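Local coordinates for putative acyl-CoA thioester hydrolase (Yersinia pestis KIM10+, PDB 5DM5), which probably hydrolyses the thioester bond of acyl-CoA substrates, working as a hexameric thioesterase of the hot-dog fold, at residues Ile100-Trp105 with Phe125-Val130. Numbering follows the deposited sequence.
Sequences INIEVW and FTYVAV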
ATOM      1  N   ILE B 100      17.280  21.056 -11.289  1.00 45.37           N
ATOM      2  CA  ILE B 100      17.995  20.382 -10.202  1.00 45.88           C
ATOM      3  C   ILE B 100      18.565  19.029 -10.590  1.00 41.53           C
ATOM      4  O   ILE B 100      17.826  18.162 -11.031  1.00 43.25           O
ATOM      5  CB  ILE B 100      17.071  20.174  -8.966  1.00 48.46           C
ATOM      6  CG1 ILE B 100      16.654  21.523  -8.374  1.00 52.86           C
ATOM      7  CG2 ILE B 100      17.764  19.354  -7.898  1.00 46.79           C
ATOM      8  CD1 ILE B 100      15.762  21.411  -7.169  1.00 62.46           C
ATOM      9  N   ASN B 101      19.861  18.835 -10.355  1.00 40.33           N
ATOM     10  CA  ASN B 101      20.518  17.574 -10.645  1.00 40.87           C
ATOM     11  C   ASN B 101      20.359  16.653  -9.449  1.00 43.42           C
ATOM     12  O   ASN B 101      20.826  16.969  -8.360  1.00 47.10           O
ATOM     13  CB  ASN B 101      22.003  17.781 -10.935  1.00 41.96           C
ATOM     14  CG  ASN B 101      22.685  16.515 -11.449  1.00 46.57           C
ATOM     15  OD1 ASN B 101      22.586  16.173 -12.630  1.00 46.79           O
ATOM     16  ND2 ASN B 101      23.300  15.770 -10.542  1.00 62.98           N
ATOM     17  N   ILE B 102      19.779  15.480  -9.688  1.00 45.55           N
ATOM     18  CA  ILE B 102      19.420  14.521  -8.643  1.00 42.83           C
ATOM     19  C   ILE B 102      20.204  13.237  -8.760  1.00 43.52           C
ATOM     20  O   ILE B 102      20.259  12.632  -9.831  1.00 48.39           O
ATOM     21  CB  ILE B 102      17.915  14.193  -8.688  1.00 42.92           C
ATOM     22  CG1 ILE B 102      17.109  15.473  -8.440  1.00 48.91           C
ATOM     23  CG2 ILE B 102      17.561  13.157  -7.645  1.00 41.75           C
ATOM     24  CD1 ILE B 102      15.600  15.308  -8.479  1.00 43.99           C
ATOM     25  N   GLU B 103      20.740  12.800  -7.624  1.00 42.02           N
ATOM     26  CA  GLU B 103      21.610  11.637  -7.541  1.00 45.14           C
ATOM     27  C   GLU B 103      21.022  10.539  -6.662  1.00 42.07           C
ATOM     28  O   GLU B 103      20.612  10.810  -5.547  1.00 45.24           O
ATOM     29  CB  GLU B 103      22.942  12.091  -6.925  1.00 54.00           C
ATOM     30  CG  GLU B 103      23.609  13.308  -7.607  1.00 61.99           C
ATOM     31  CD  GLU B 103      24.903  13.752  -6.921  1.00 52.36           C
ATOM     32  OE1 GLU B 103      25.326  13.115  -5.933  1.00 55.65           O
ATOM     33  OE2 GLU B 103      25.498  14.750  -7.366  1.00 57.02           O
ATOM     34  N   VAL B 104      21.079   9.287  -7.095  1.00 39.11           N
ATOM     35  CA  VAL B 104      20.571   8.185  -6.282  1.00 38.92           C
ATOM     36  C   VAL B 104      21.694   7.211  -6.060  1.00 42.70           C
ATOM     37  O   VAL B 104      22.169   6.559  -6.999  1.00 46.19           O
ATOM     38  CB  VAL B 104      19.378   7.447  -6.926  1.00 35.14           C
ATOM     39  CG1 VAL B 104      18.992   6.256  -6.087  1.00 33.97           C
ATOM     40  CG2 VAL B 104      18.211   8.354  -7.045  1.00 34.13           C
ATOM     41  N   TRP B 105      22.085   7.108  -4.797  1.00 43.63           N
ATOM     42  CA  TRP B 105      23.201   6.289  -4.360  1.00 46.15           C
ATOM     43  C   TRP B 105      22.686   5.165  -3.489  1.00 44.21           C
ATOM     44  O   TRP B 105      21.636   5.304  -2.905  1.00 49.01           O
ATOM     45  CB  TRP B 105      24.206   7.136  -3.568  1.00 52.74           C
ATOM     46  CG  TRP B 105      24.886   8.277  -4.339  1.00 50.98           C
ATOM     47  CD1 TRP B 105      24.313   9.465  -4.723  1.00 49.72           C
ATOM     48  CD2 TRP B 105      26.254   8.337  -4.786  1.00 49.24           C
ATOM     49  NE1 TRP B 105      25.233  10.244  -5.382  1.00 48.73           N
ATOM     50  CE2 TRP B 105      26.428   9.576  -5.440  1.00 50.53           C
ATOM     51  CE3 TRP B 105      27.341   7.460  -4.706  1.00 47.90           C
ATOM     52  CZ2 TRP B 105      27.643   9.958  -6.006  1.00 55.59           C
ATOM     53  CZ3 TRP B 105      28.542   7.842  -5.272  1.00 47.46           C
ATOM     54  CH2 TRP B 105      28.684   9.079  -5.911  1.00 51.69           C
ATOM     55  N   PHE B 125      16.373  17.023 -13.287  1.00 35.96           N
ATOM     56  CA  PHE B 125      14.960  17.298 -13.144  1.00 36.36           C
ATOM     57  C   PHE B 125      14.569  18.748 -13.251  1.00 38.83           C
ATOM     58  O   PHE B 125      15.278  19.603 -12.754  1.00 42.77           O
ATOM     59  CB  PHE B 125      14.523  16.754 -11.800  1.00 41.82           C
ATOM     60  CG  PHE B 125      14.221  15.304 -11.831  1.00 39.31           C
ATOM     61  CD1 PHE B 125      15.215  14.394 -12.081  1.00 34.58           C
ATOM     62  CD2 PHE B 125      12.940  14.856 -11.594  1.00 36.83           C
ATOM     63  CE1 PHE B 125      14.935  13.076 -12.122  1.00 36.63           C
ATOM     64  CE2 PHE B 125      12.659  13.532 -11.621  1.00 36.19           C
ATOM     65  CZ  PHE B 125      13.655  12.637 -11.887  1.00 35.91           C
ATOM     66  N   THR B 126      13.417  19.033 -13.854  1.00 37.41           N
ATOM     67  CA  THR B 126      12.987  20.426 -13.993  1.00 38.36           C
ATOM     68  C   THR B 126      11.607  20.646 -13.395  1.00 40.15           C
ATOM     69  O   THR B 126      10.608  20.083 -13.897  1.00 40.35           O
ATOM     70  CB  THR B 126      12.916  20.861 -15.468  1.00 39.19           C
ATOM     71  OG1 THR B 126      14.122  20.504 -16.164  1.00 43.20           O
ATOM     72  CG2 THR B 126      12.660  22.345 -15.559  1.00 35.24           C
ATOM     73  N   TYR B 127      11.559  21.482 -12.350  1.00 43.90           N
ATOM     74  CA  TYR B 127      10.319  21.797 -11.613  1.00 44.06           C
ATOM     75  C   TYR B 127       9.967  23.254 -11.823  1.00 42.62           C
ATOM     76  O   TYR B 127      10.824  24.053 -12.203  1.00 45.88           O
ATOM     77  CB  TYR B 127      10.441  21.567 -10.097  1.00 44.13           C
ATOM     78  CG  TYR B 127      10.787  20.175  -9.649  1.00 38.38           C
ATOM     79  CD1 TYR B 127       9.820  19.298  -9.203  1.00 35.66           C
ATOM     80  CD2 TYR B 127      12.102  19.760  -9.635  1.00 37.64           C
ATOM     81  CE1 TYR B 127      10.157  18.039  -8.785  1.00 35.14           C
ATOM     82  CE2 TYR B 127      12.444  18.513  -9.226  1.00 37.49           C
ATOM     83  CZ  TYR B 127      11.478  17.648  -8.800  1.00 36.40           C
ATOM     84  OH  TYR B 127      11.857  16.384  -8.390  1.00 36.87           O
ATOM     85  N   VAL B 128       8.730  23.620 -11.511  1.00 40.52           N
ATOM     86  CA  VAL B 128       8.292  25.002 -11.681  1.00 45.80           C
ATOM     87  C   VAL B 128       7.406  25.590 -10.560  1.00 50.42           C
ATOM     88  O   VAL B 128       6.348  25.038 -10.271  1.00 51.86           O
ATOM     89  CB  VAL B 128       7.529  25.116 -13.006  1.00 45.25           C
ATOM     90  CG1 VAL B 128       6.786  26.437 -13.090  1.00 51.31           C
ATOM     91  CG2 VAL B 128       8.480  24.944 -14.185  1.00 44.03           C
ATOM     92  N   ALA B 129       7.802  26.710  -9.948  1.00 47.36           N
ATOM     93  CA  ALA B 129       6.956  27.297  -8.915  1.00 47.37           C
ATOM     94  C   ALA B 129       5.673  27.829  -9.537  1.00 51.14           C
ATOM     95  O   ALA B 129       5.692  28.718 -10.390  1.00 53.14           O
ATOM     96  CB  ALA B 129       7.677  28.383  -8.189  1.00 49.87           C
ATOM     97  N   VAL B 130       4.561  27.269  -9.080  1.00 51.41           N
ATOM     98  CA  VAL B 130       3.236  27.596  -9.561  1.00 53.00           C
ATOM     99  C   VAL B 130       2.343  27.975  -8.410  1.00 54.68           C
ATOM    100  O   VAL B 130       2.671  27.739  -7.254  1.00 53.92           O
ATOM    101  CB  VAL B 130       2.555  26.426 -10.337  1.00 55.47           C
ATOM    102  CG1 VAL B 130       3.403  25.968 -11.514  1.00 51.23           C
ATOM    103  CG2 VAL B 130       2.233  25.262  -9.400  1.00 54.00           C
TER
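I100 and F125 form an antiparallel hydrogen-bonded pair where strands 97-106 and 118-129 run side by side. I100 N donates to F125 O at 2.9 Å in an almost straight bond (179° at the hydrogen). F125 N returns one to I100 O, also at 2.9 Å but more bent. From this pair the segments extend in opposite directions, and the ladder continues through backbone bonding between I102 and A123. On the face that carries I100, I102 and F125, the CD1 methyl of I102 lies over one face of the F125 ring, a CH-pi contact 4.0 Å from its centroid. The methyl is off centre, with I102 CD1 3.6 Å from F125 CG. The extended I102 chain (chi2 179°) carries that methyl out to the ring, and the two side chains cross at about a right angle. These strands are neighbours in the antiparallel sheet of the hot-dog fold, which wraps around the long helix 43-60. The far end of Y127 also reaches this methyl, its OH 3.9 Å from I102 CD1; the hydroxyl of buried Y127 is hydrogen-bonded to the backbone O of D49 on that helix. F125 also packs on M45 of a neighbouring subunit.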